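Local coordinates for erythrocyte membrane protein 1 (Plasmodium falciparum, PDB 2XU0) that probably binds host cell-surface receptors, this chain being the N-terminal NTS-DBL1 region of a longer membrane adhesin involved in the rosetting of infected red cells, at residues 160-165 and 262-267; 204-209 and 252-257; 311-316 and 396-401. The protein carries 10 engineered substitutions. All coordinates share one frame; numbering follows the deposited sequence.

Contacts 1 and 2 share helix 249-268 and lie on the same side of the chain's centre, their own centres about 15 Å apart. Contact 2 falls within the span that contact 1 brackets in sequence, and the two meet where Ile264 packs on Trp256 and Trp257. Contact 3 follows later in the chain; its centre is about 18 Å from that of contact 2 and 27 Å from that of contact 1. Met208 and Asp207 of contact 2 probably hydrogen-bond to Gln311 at the start of helix 311-338, joining the two contacts. The series thus runs from the Duffy-binding core to helix 371-407, part of the C-terminal Duffy-binding-like subdomain.

Contact 1: 160-165 and 262-267; sequences NVLVTA and EQIWKA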
# COMPACT_ATOMS: atom_id res chain seq x y z
N ASN A 160 17.75 -16.98 0.37
CA ASN A 160 16.84 -16.59 -0.72
C ASN A 160 15.97 -15.38 -0.41
O ASN A 160 15.88 -14.46 -1.23
CB ASN A 160 15.97 -17.78 -1.14
CG ASN A 160 16.78 -18.88 -1.79
OD1 ASN A 160 17.20 -19.84 -1.14
ND2 ASN A 160 17.06 -18.72 -3.07
N VAL A 161 15.36 -15.36 0.79
CA VAL A 161 14.49 -14.27 1.25
C VAL A 161 15.26 -12.96 1.41
O VAL A 161 14.74 -11.90 1.05
CB VAL A 161 13.63 -14.67 2.50
CG1 VAL A 161 12.75 -13.49 2.97
CG2 VAL A 161 12.75 -15.88 2.18
N LEU A 162 16.51 -13.02 1.89
CA LEU A 162 17.35 -11.82 2.01
C LEU A 162 17.66 -11.26 0.64
O LEU A 162 17.61 -10.05 0.45
CB LEU A 162 18.66 -12.08 2.78
CG LEU A 162 18.58 -12.44 4.27
CD1 LEU A 162 19.96 -12.42 4.87
CD2 LEU A 162 17.70 -11.49 5.06
N VAL A 163 17.88 -12.16 -0.35
CA VAL A 163 18.13 -11.77 -1.76
C VAL A 163 16.88 -11.05 -2.30
O VAL A 163 17.02 -10.00 -2.93
CB VAL A 163 18.55 -13.01 -2.63
CG1 VAL A 163 18.64 -12.67 -4.13
CG2 VAL A 163 19.89 -13.61 -2.14
N THR A 164 15.66 -11.57 -1.98
CA THR A 164 14.39 -10.94 -2.42
C THR A 164 14.30 -9.52 -1.81
O THR A 164 14.06 -8.54 -2.53
CB THR A 164 13.19 -11.82 -1.96
OG1 THR A 164 13.27 -13.12 -2.53
CG2 THR A 164 11.85 -11.20 -2.25
N ALA A 165 14.52 -9.42 -0.49
CA ALA A 165 14.46 -8.16 0.26
C ALA A 165 15.42 -7.11 -0.29
O ALA A 165 14.99 -6.00 -0.62
CB ALA A 165 14.71 -8.42 1.74
N GLU A 262 13.76 -9.57 11.58
CA GLU A 262 14.74 -8.53 11.85
C GLU A 262 15.83 -8.46 10.78
O GLU A 262 16.08 -7.38 10.29
CB GLU A 262 15.34 -8.70 13.24
CG GLU A 262 16.31 -7.59 13.58
CD GLU A 262 17.03 -7.80 14.90
OE1 GLU A 262 18.28 -7.81 14.90
OE2 GLU A 262 16.34 -7.94 15.93
N GLN A 263 16.45 -9.60 10.42
CA GLN A 263 17.49 -9.71 9.36
C GLN A 263 16.86 -9.39 8.01
O GLN A 263 17.47 -8.67 7.19
CB GLN A 263 18.06 -11.13 9.26
CG GLN A 263 18.50 -11.77 10.56
CD GLN A 263 19.02 -13.15 10.29
OE1 GLN A 263 20.07 -13.33 9.66
NE2 GLN A 263 18.29 -14.16 10.76
N ILE A 264 15.63 -9.89 7.77
CA ILE A 264 14.90 -9.60 6.53
C ILE A 264 14.73 -8.07 6.36
O ILE A 264 15.02 -7.53 5.28
CB ILE A 264 13.57 -10.41 6.43
CG1 ILE A 264 13.89 -11.93 6.23
CG2 ILE A 264 12.66 -9.88 5.26
CD1 ILE A 264 12.87 -13.00 6.89
N TRP A 265 14.35 -7.35 7.44
CA TRP A 265 14.19 -5.88 7.41
C TRP A 265 15.54 -5.22 7.09
O TRP A 265 15.56 -4.21 6.39
CB TRP A 265 13.67 -5.33 8.74
CG TRP A 265 13.51 -3.82 8.74
CD1 TRP A 265 14.34 -2.91 9.33
CD2 TRP A 265 12.51 -3.07 8.04
NE1 TRP A 265 13.94 -1.64 9.00
CE2 TRP A 265 12.79 -1.70 8.26
CE3 TRP A 265 11.38 -3.41 7.27
CZ2 TRP A 265 12.00 -0.69 7.72
CZ3 TRP A 265 10.61 -2.41 6.72
CH2 TRP A 265 10.89 -1.07 6.98
N LYS A 266 16.65 -5.77 7.68
CA LYS A 266 18.02 -5.28 7.47
C LYS A 266 18.37 -5.41 5.98
O LYS A 266 18.74 -4.42 5.37
CB LYS A 266 19.02 -6.04 8.37
CG LYS A 266 20.40 -5.39 8.42
CD LYS A 266 21.32 -6.02 9.45
CE LYS A 266 22.69 -5.38 9.38
NZ LYS A 266 23.68 -6.05 10.27
N ALA A 267 18.15 -6.59 5.37
CA ALA A 267 18.39 -6.75 3.93
C ALA A 267 17.52 -5.79 3.09
O ALA A 267 18.04 -5.10 2.19
CB ALA A 267 18.13 -8.20 3.53
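Val161 and Ile264 meet through their branches, Val161 CG1 lying 3.8 Å from Ile264 CG1. CG1 of Val161 is anti to the backbone N (chi1 179°), which carries that methyl to the ethyl arm of Ile264. Beside this pair, Leu162 reaches with one methyl toward helix 249-268: its CD2 rests 3.5 Å from the carbonyl O of Gln263 and 3.7 Å from CB of Ala267. Two alanines close the far end, where Ala165 CB and Ala267 CB are 3.9 Å apart, and Ala267 CB also lies 3.6 Å from the backbone O of Leu162. Alanine suits both places because a lone methyl lets a neighbouring backbone come near; the axes of the two short helical segments approach to 8.3 Å, inclined at 36°.

Further out, Leu158 of helix 154-175 touches Ile264 and Gln263, and Leu78 backs Leu162. Trp256 and Trp257, about two turns back on the same helix as Ile264, cover the end of its side chain. At the border, the amide of Gln263 turns to the carbonyl of Gly50, while the aliphatic base of its side chain stays beside Leu162. The contact therefore joins two long helices of the Duffy-binding domain through methyl and methylene groups, and the Gln263 carbonyl that Leu162 touches is already taken by Ala267 N: cohesion here comes from shape and the exclusion of water.

Contact 2: 204-209 and 252-257; sequences RGRDMF and LREDWW
Arg204, Arg206, Glu254 and Trp257 form a mixed polar and aromatic contact between the end of helix 186-204, with the loop after it, and one side of helix 249-268 in the Duffy-binding domain. The chain leaves the first helix at Gly205 through a Schellman motif, whose positive phi (76°) glycine accepts readily; the guanidinium of Arg253 lies against the backbone of Arg204 and Gly205 and bonds to the carbonyl of Val203.

Arg204 bends at chi3 (-61°), bringing its guanidinium obliquely against Trp257, whose CD1 lies over one guanidinium face. This is an off-centre cation-pi contact, with CZ of Arg204 4.2 Å from the centroid of the five-membered ring of Trp257, and its NH1 is 3.5 Å from CD1 of that indole. NH1 also gives a hydrogen to a water that in turn donates to the carbonyl O of Glu254. Asp307 binds both partners, taking the indole N-H on its carboxylate and NH2 of Arg204 on its backbone O, while Asp201 adds a salt bridge to NH2.

Arg206 is extended, and its NH2 donates to OE1 of Glu254 at 3.0 Å in a salt bridge with a fairly straight N-H...O angle of 158°. The acceptor lies almost in the guanidinium plane, yet the donor stands well above the carboxylate plane. A second water links NE of Arg206 to the same OE1. Arg206 NH1 lies 3.6 Å above the opposite face of the Arg204 guanidinium, a clustering of positive charge probably partly offset by Asp201 and Glu254; arginine serves here both as donor and as flat surface.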
# COMPACT_ATOMS: atom_id res chain seq x y z
N ARG A 204 4.73 -16.55 4.74
CA ARG A 204 3.78 -17.26 5.62
C ARG A 204 2.65 -17.99 4.91
O ARG A 204 1.92 -18.74 5.54
CB ARG A 204 3.24 -16.32 6.72
CG ARG A 204 4.31 -15.92 7.77
CD ARG A 204 3.89 -14.81 8.71
NE ARG A 204 3.60 -13.56 8.00
CZ ARG A 204 3.35 -12.39 8.59
NH1 ARG A 204 3.38 -12.28 9.92
NH2 ARG A 204 3.07 -11.32 7.86
N GLY A 205 2.48 -17.74 3.62
CA GLY A 205 1.41 -18.34 2.84
C GLY A 205 0.04 -17.71 3.09
O GLY A 205 -0.98 -18.34 2.83
N ARG A 206 0.03 -16.43 3.53
CA ARG A 206 -1.18 -15.65 3.82
C ARG A 206 -1.48 -14.68 2.68
O ARG A 206 -2.61 -14.23 2.57
CB ARG A 206 -0.99 -14.86 5.11
CG ARG A 206 -0.85 -15.72 6.38
CD ARG A 206 -0.48 -14.81 7.53
NE ARG A 206 -0.31 -15.49 8.81
CZ ARG A 206 -0.08 -14.84 9.95
NH1 ARG A 206 -0.01 -13.52 9.97
NH2 ARG A 206 0.05 -15.51 11.08
N ASP A 207 -0.47 -14.38 1.82
CA ASP A 207 -0.63 -13.46 0.71
C ASP A 207 -1.78 -13.88 -0.22
O ASP A 207 -1.92 -15.07 -0.51
CB ASP A 207 0.71 -13.30 -0.03
CG ASP A 207 0.58 -12.50 -1.28
OD1 ASP A 207 0.57 -11.24 -1.18
OD2 ASP A 207 0.33 -13.10 -2.34
N MET A 208 -2.59 -12.91 -0.66
CA MET A 208 -3.80 -13.14 -1.48
C MET A 208 -3.54 -13.08 -3.00
O MET A 208 -4.42 -13.41 -3.78
CB MET A 208 -4.85 -12.05 -1.18
CG MET A 208 -5.56 -12.18 0.14
SD MET A 208 -6.74 -10.79 0.26
CE MET A 208 -5.78 -9.59 1.01
N PHE A 209 -2.36 -12.60 -3.42
CA PHE A 209 -2.11 -12.45 -4.85
C PHE A 209 -1.66 -13.72 -5.53
O PHE A 209 -0.78 -14.42 -5.04
CB PHE A 209 -1.22 -11.24 -5.16
CG PHE A 209 -1.11 -10.84 -6.62
CD1 PHE A 209 -2.20 -10.29 -7.29
CD2 PHE A 209 0.11 -10.90 -7.29
CE1 PHE A 209 -2.09 -9.89 -8.63
CE2 PHE A 209 0.21 -10.53 -8.63
CZ PHE A 209 -0.89 -10.03 -9.29
N LEU A 252 4.53 -23.13 11.79
CA LEU A 252 5.95 -23.21 11.47
C LEU A 252 6.42 -22.03 10.61
O LEU A 252 7.49 -21.47 10.87
CB LEU A 252 6.23 -24.55 10.77
CG LEU A 252 7.69 -24.87 10.44
CD1 LEU A 252 8.46 -25.22 11.71
CD2 LEU A 252 7.78 -26.02 9.46
N ARG A 253 5.62 -21.65 9.59
CA ARG A 253 5.97 -20.52 8.72
C ARG A 253 5.84 -19.17 9.43
O ARG A 253 6.66 -18.29 9.19
CB ARG A 253 5.13 -20.52 7.45
CG ARG A 253 5.36 -21.70 6.54
CD ARG A 253 5.20 -21.17 5.15
NE ARG A 253 4.18 -21.87 4.41
CZ ARG A 253 3.77 -21.53 3.20
NH1 ARG A 253 4.26 -20.46 2.59
NH2 ARG A 253 2.84 -22.25 2.59
N GLU A 254 4.82 -19.02 10.31
CA GLU A 254 4.55 -17.84 11.15
C GLU A 254 5.74 -17.55 12.05
O GLU A 254 6.11 -16.38 12.21
CB GLU A 254 3.37 -18.12 12.10
CG GLU A 254 2.01 -17.87 11.51
CD GLU A 254 0.85 -18.35 12.35
OE1 GLU A 254 -0.29 -18.36 11.82
OE2 GLU A 254 1.06 -18.73 13.54
N ASP A 255 6.24 -18.61 12.74
CA ASP A 255 7.36 -18.51 13.68
C ASP A 255 8.64 -18.28 12.93
O ASP A 255 9.44 -17.46 13.35
CB ASP A 255 7.45 -19.76 14.56
CG ASP A 255 6.33 -19.81 15.58
OD1 ASP A 255 5.48 -18.87 15.58
OD2 ASP A 255 6.32 -20.73 16.41
N TRP A 256 8.80 -18.94 11.77
CA TRP A 256 9.98 -18.68 10.97
C TRP A 256 10.03 -17.18 10.63
O TRP A 256 11.08 -16.57 10.80
CB TRP A 256 9.99 -19.53 9.68
CG TRP A 256 11.32 -19.48 8.98
CD1 TRP A 256 12.39 -20.28 9.22
CD2 TRP A 256 11.75 -18.49 8.03
NE1 TRP A 256 13.45 -19.90 8.42
CE2 TRP A 256 13.09 -18.80 7.69
CE3 TRP A 256 11.13 -17.38 7.42
CZ2 TRP A 256 13.82 -18.04 6.76
CZ3 TRP A 256 11.84 -16.65 6.48
CH2 TRP A 256 13.18 -16.97 6.18
N TRP A 257 8.89 -16.59 10.20
CA TRP A 257 8.85 -15.17 9.86
C TRP A 257 9.24 -14.32 11.05
O TRP A 257 10.15 -13.50 10.97
CB TRP A 257 7.48 -14.74 9.31
CG TRP A 257 7.43 -13.26 9.01
CD1 TRP A 257 6.92 -12.29 9.82
CD2 TRP A 257 8.17 -12.59 7.99
NE1 TRP A 257 7.16 -11.05 9.27
CE2 TRP A 257 7.99 -11.19 8.19
CE3 TRP A 257 8.95 -13.02 6.89
CZ2 TRP A 257 8.48 -10.24 7.30
CZ3 TRP A 257 9.44 -12.08 6.01
CH2 TRP A 257 9.23 -10.70 6.22
O HOH W 1 4.38 -14.29 11.92
O HOH W 2 -0.69 -18.43 8.64

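Contact 3: 311-316 and 396-401; sequences QFLRWF and LKYSME. With PRO (proline), chain B.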
# COMPACT_ATOMS: atom_id res chain seq x y z
N GLN A 311 -3.59 -8.16 5.42
CA GLN A 311 -3.21 -7.71 4.08
C GLN A 311 -4.25 -6.82 3.38
O GLN A 311 -3.88 -5.80 2.79
CB GLN A 311 -2.79 -8.90 3.21
CG GLN A 311 -2.27 -8.51 1.82
CD GLN A 311 -1.67 -9.65 1.10
OE1 GLN A 311 -2.35 -10.62 0.75
NE2 GLN A 311 -0.39 -9.50 0.75
N PHE A 312 -5.54 -7.21 3.44
CA PHE A 312 -6.63 -6.44 2.84
C PHE A 312 -6.64 -5.00 3.41
O PHE A 312 -6.83 -4.05 2.66
CB PHE A 312 -8.01 -7.14 3.07
CG PHE A 312 -9.15 -6.17 2.81
CD1 PHE A 312 -9.45 -5.75 1.52
CD2 PHE A 312 -9.83 -5.59 3.87
CE1 PHE A 312 -10.39 -4.74 1.29
CE2 PHE A 312 -10.80 -4.60 3.64
CZ PHE A 312 -11.08 -4.19 2.35
N LEU A 313 -6.48 -4.84 4.73
CA LEU A 313 -6.46 -3.52 5.37
C LEU A 313 -5.25 -2.67 4.91
O LEU A 313 -5.37 -1.46 4.69
CB LEU A 313 -6.48 -3.66 6.92
CG LEU A 313 -7.75 -4.32 7.48
CD1 LEU A 313 -7.65 -4.53 8.97
CD2 LEU A 313 -9.04 -3.53 7.07
N ARG A 314 -4.10 -3.31 4.78
CA ARG A 314 -2.87 -2.67 4.28
C ARG A 314 -3.08 -2.24 2.84
O ARG A 314 -2.71 -1.14 2.51
CB ARG A 314 -1.71 -3.66 4.29
CG ARG A 314 -1.28 -4.12 5.67
CD ARG A 314 0.07 -4.78 5.61
NE ARG A 314 0.29 -5.67 4.45
CZ ARG A 314 0.39 -6.99 4.52
NH1 ARG A 314 0.16 -7.62 5.66
NH2 ARG A 314 0.65 -7.70 3.44
N TRP A 315 -3.68 -3.09 1.99
CA TRP A 315 -3.90 -2.75 0.59
C TRP A 315 -4.89 -1.63 0.38
O TRP A 315 -4.68 -0.81 -0.50
CB TRP A 315 -4.32 -3.97 -0.24
CG TRP A 315 -3.26 -5.03 -0.42
CD1 TRP A 315 -1.93 -4.95 -0.11
CD2 TRP A 315 -3.43 -6.25 -1.17
NE1 TRP A 315 -1.28 -6.10 -0.53
CE2 TRP A 315 -2.16 -6.89 -1.21
CE3 TRP A 315 -4.52 -6.86 -1.80
CZ2 TRP A 315 -1.99 -8.15 -1.83
CZ3 TRP A 315 -4.35 -8.12 -2.38
CH2 TRP A 315 -3.10 -8.75 -2.38
N PHE A 316 -5.95 -1.58 1.21
CA PHE A 316 -6.97 -0.55 1.12
C PHE A 316 -6.35 0.78 1.60
O PHE A 316 -6.65 1.82 1.03
CB PHE A 316 -8.20 -0.99 1.97
CG PHE A 316 -9.51 -0.26 1.78
CD1 PHE A 316 -9.66 0.71 0.79
CD2 PHE A 316 -10.60 -0.52 2.63
CE1 PHE A 316 -10.89 1.38 0.61
CE2 PHE A 316 -11.80 0.18 2.48
CZ PHE A 316 -11.95 1.10 1.46
N LEU A 396 -17.12 -2.87 0.31
CA LEU A 396 -17.87 -4.10 0.51
C LEU A 396 -16.99 -5.17 1.18
O LEU A 396 -17.45 -5.85 2.10
CB LEU A 396 -18.43 -4.64 -0.83
CG LEU A 396 -19.58 -3.86 -1.44
CD1 LEU A 396 -19.75 -4.21 -2.90
CD2 LEU A 396 -20.87 -4.14 -0.72
N LYS A 397 -15.75 -5.33 0.71
CA LYS A 397 -14.83 -6.31 1.27
C LYS A 397 -14.59 -6.05 2.75
O LYS A 397 -14.45 -7.00 3.50
CB LYS A 397 -13.49 -6.34 0.50
CG LYS A 397 -12.57 -7.55 0.87
CD LYS A 397 -13.24 -8.86 0.51
CE LYS A 397 -12.37 -10.07 0.58
NZ LYS A 397 -13.15 -11.27 0.16
N TYR A 398 -14.49 -4.76 3.15
CA TYR A 398 -14.29 -4.34 4.53
C TYR A 398 -15.45 -4.85 5.39
O TYR A 398 -15.22 -5.51 6.41
CB TYR A 398 -14.13 -2.81 4.67
CG TYR A 398 -13.83 -2.39 6.09
CD1 TYR A 398 -12.54 -2.48 6.60
CD2 TYR A 398 -14.86 -2.09 6.98
CE1 TYR A 398 -12.27 -2.19 7.94
CE2 TYR A 398 -14.60 -1.76 8.32
CZ TYR A 398 -13.30 -1.83 8.80
OH TYR A 398 -13.01 -1.54 10.11
N SER A 399 -16.69 -4.56 4.96
CA SER A 399 -17.89 -5.02 5.65
C SER A 399 -17.86 -6.57 5.81
O SER A 399 -18.09 -7.08 6.91
CB SER A 399 -19.12 -4.56 4.87
OG SER A 399 -20.30 -5.04 5.48
N MET A 400 -17.53 -7.29 4.74
CA MET A 400 -17.42 -8.74 4.70
C MET A 400 -16.37 -9.28 5.68
O MET A 400 -16.66 -10.26 6.35
CB MET A 400 -17.11 -9.21 3.28
CG MET A 400 -18.29 -9.05 2.33
SD MET A 400 -17.79 -9.15 0.61
CE MET A 400 -17.52 -10.92 0.44
N GLU A 401 -15.17 -8.62 5.78
CA GLU A 401 -14.11 -9.02 6.73
C GLU A 401 -14.58 -8.83 8.17
O GLU A 401 -14.37 -9.72 8.99
CB GLU A 401 -12.77 -8.29 6.45
CG GLU A 401 -12.14 -8.67 5.11
CD GLU A 401 -11.83 -10.15 4.96
OE1 GLU A 401 -10.75 -10.58 5.40
OE2 GLU A 401 -12.68 -10.89 4.42
N PRO B . -21.56 -9.95 -0.53
CA PRO B . -22.07 -9.13 -1.65
C PRO B . -20.99 -8.88 -2.70
O PRO B . -19.78 -8.86 -2.33
CB PRO B . -22.51 -7.82 -0.96
CG PRO B . -21.78 -7.78 0.36
CD PRO B . -21.59 -9.22 0.76
OXT PRO B . -21.35 -8.65 -3.88
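Phe312 drives its ring into helix 371-407, and the tight part of the contact is built around it. CG of Lys397 sits over one face in a CH-pi contact, 3.8 Å from the ring centroid of Phe312, while the rim of the same ring reaches the backbone, CZ of Phe312 being 3.5 Å from N of Tyr398. With CG anti to the backbone N (chi1 164°), the Phe312 ring points at the backbone of Lys397 and Tyr398. A large flat residue suits this place, because the two segment axes come no closer than 11.0 Å.

Tyr398 meets Leu313 with its edge: CD2 of Leu313 lies in the plane of the phenol ring, 3.6 Å from CE1 of Tyr398. Phe432 stacks on the tyrosine, whose hydroxyl bonds to the carbonyl of Tyr426. The segments run nearly antiparallel, at 154°, and join two long helices, 311-338 and 371-407, residues 396-401 belonging to the C-terminal Duffy-binding-like family region; Phe417, Tyr418 and Leu421 of helix 415-423 also cover Leu313.

Packing is slacker toward the margins. CE2 of Phe316 comes only to 4.4 Å from CB of Tyr398, and Glu401 offers its methylene CG to Phe312 before its carboxylate turns to Lys404. Lys397 likewise contributes its aliphatic base while its amino end leads away. On the partly exposed outer side of helix 371-407, Leu396 and Met400 border a bound proline: SD of Met400 lies 3.6 Å from the ligand's O, and CD2 of Leu396 lies 3.9 Å from CG of the proline. The backbone N atoms of Asn126 and Gly127 hydrogen-bond to the proline.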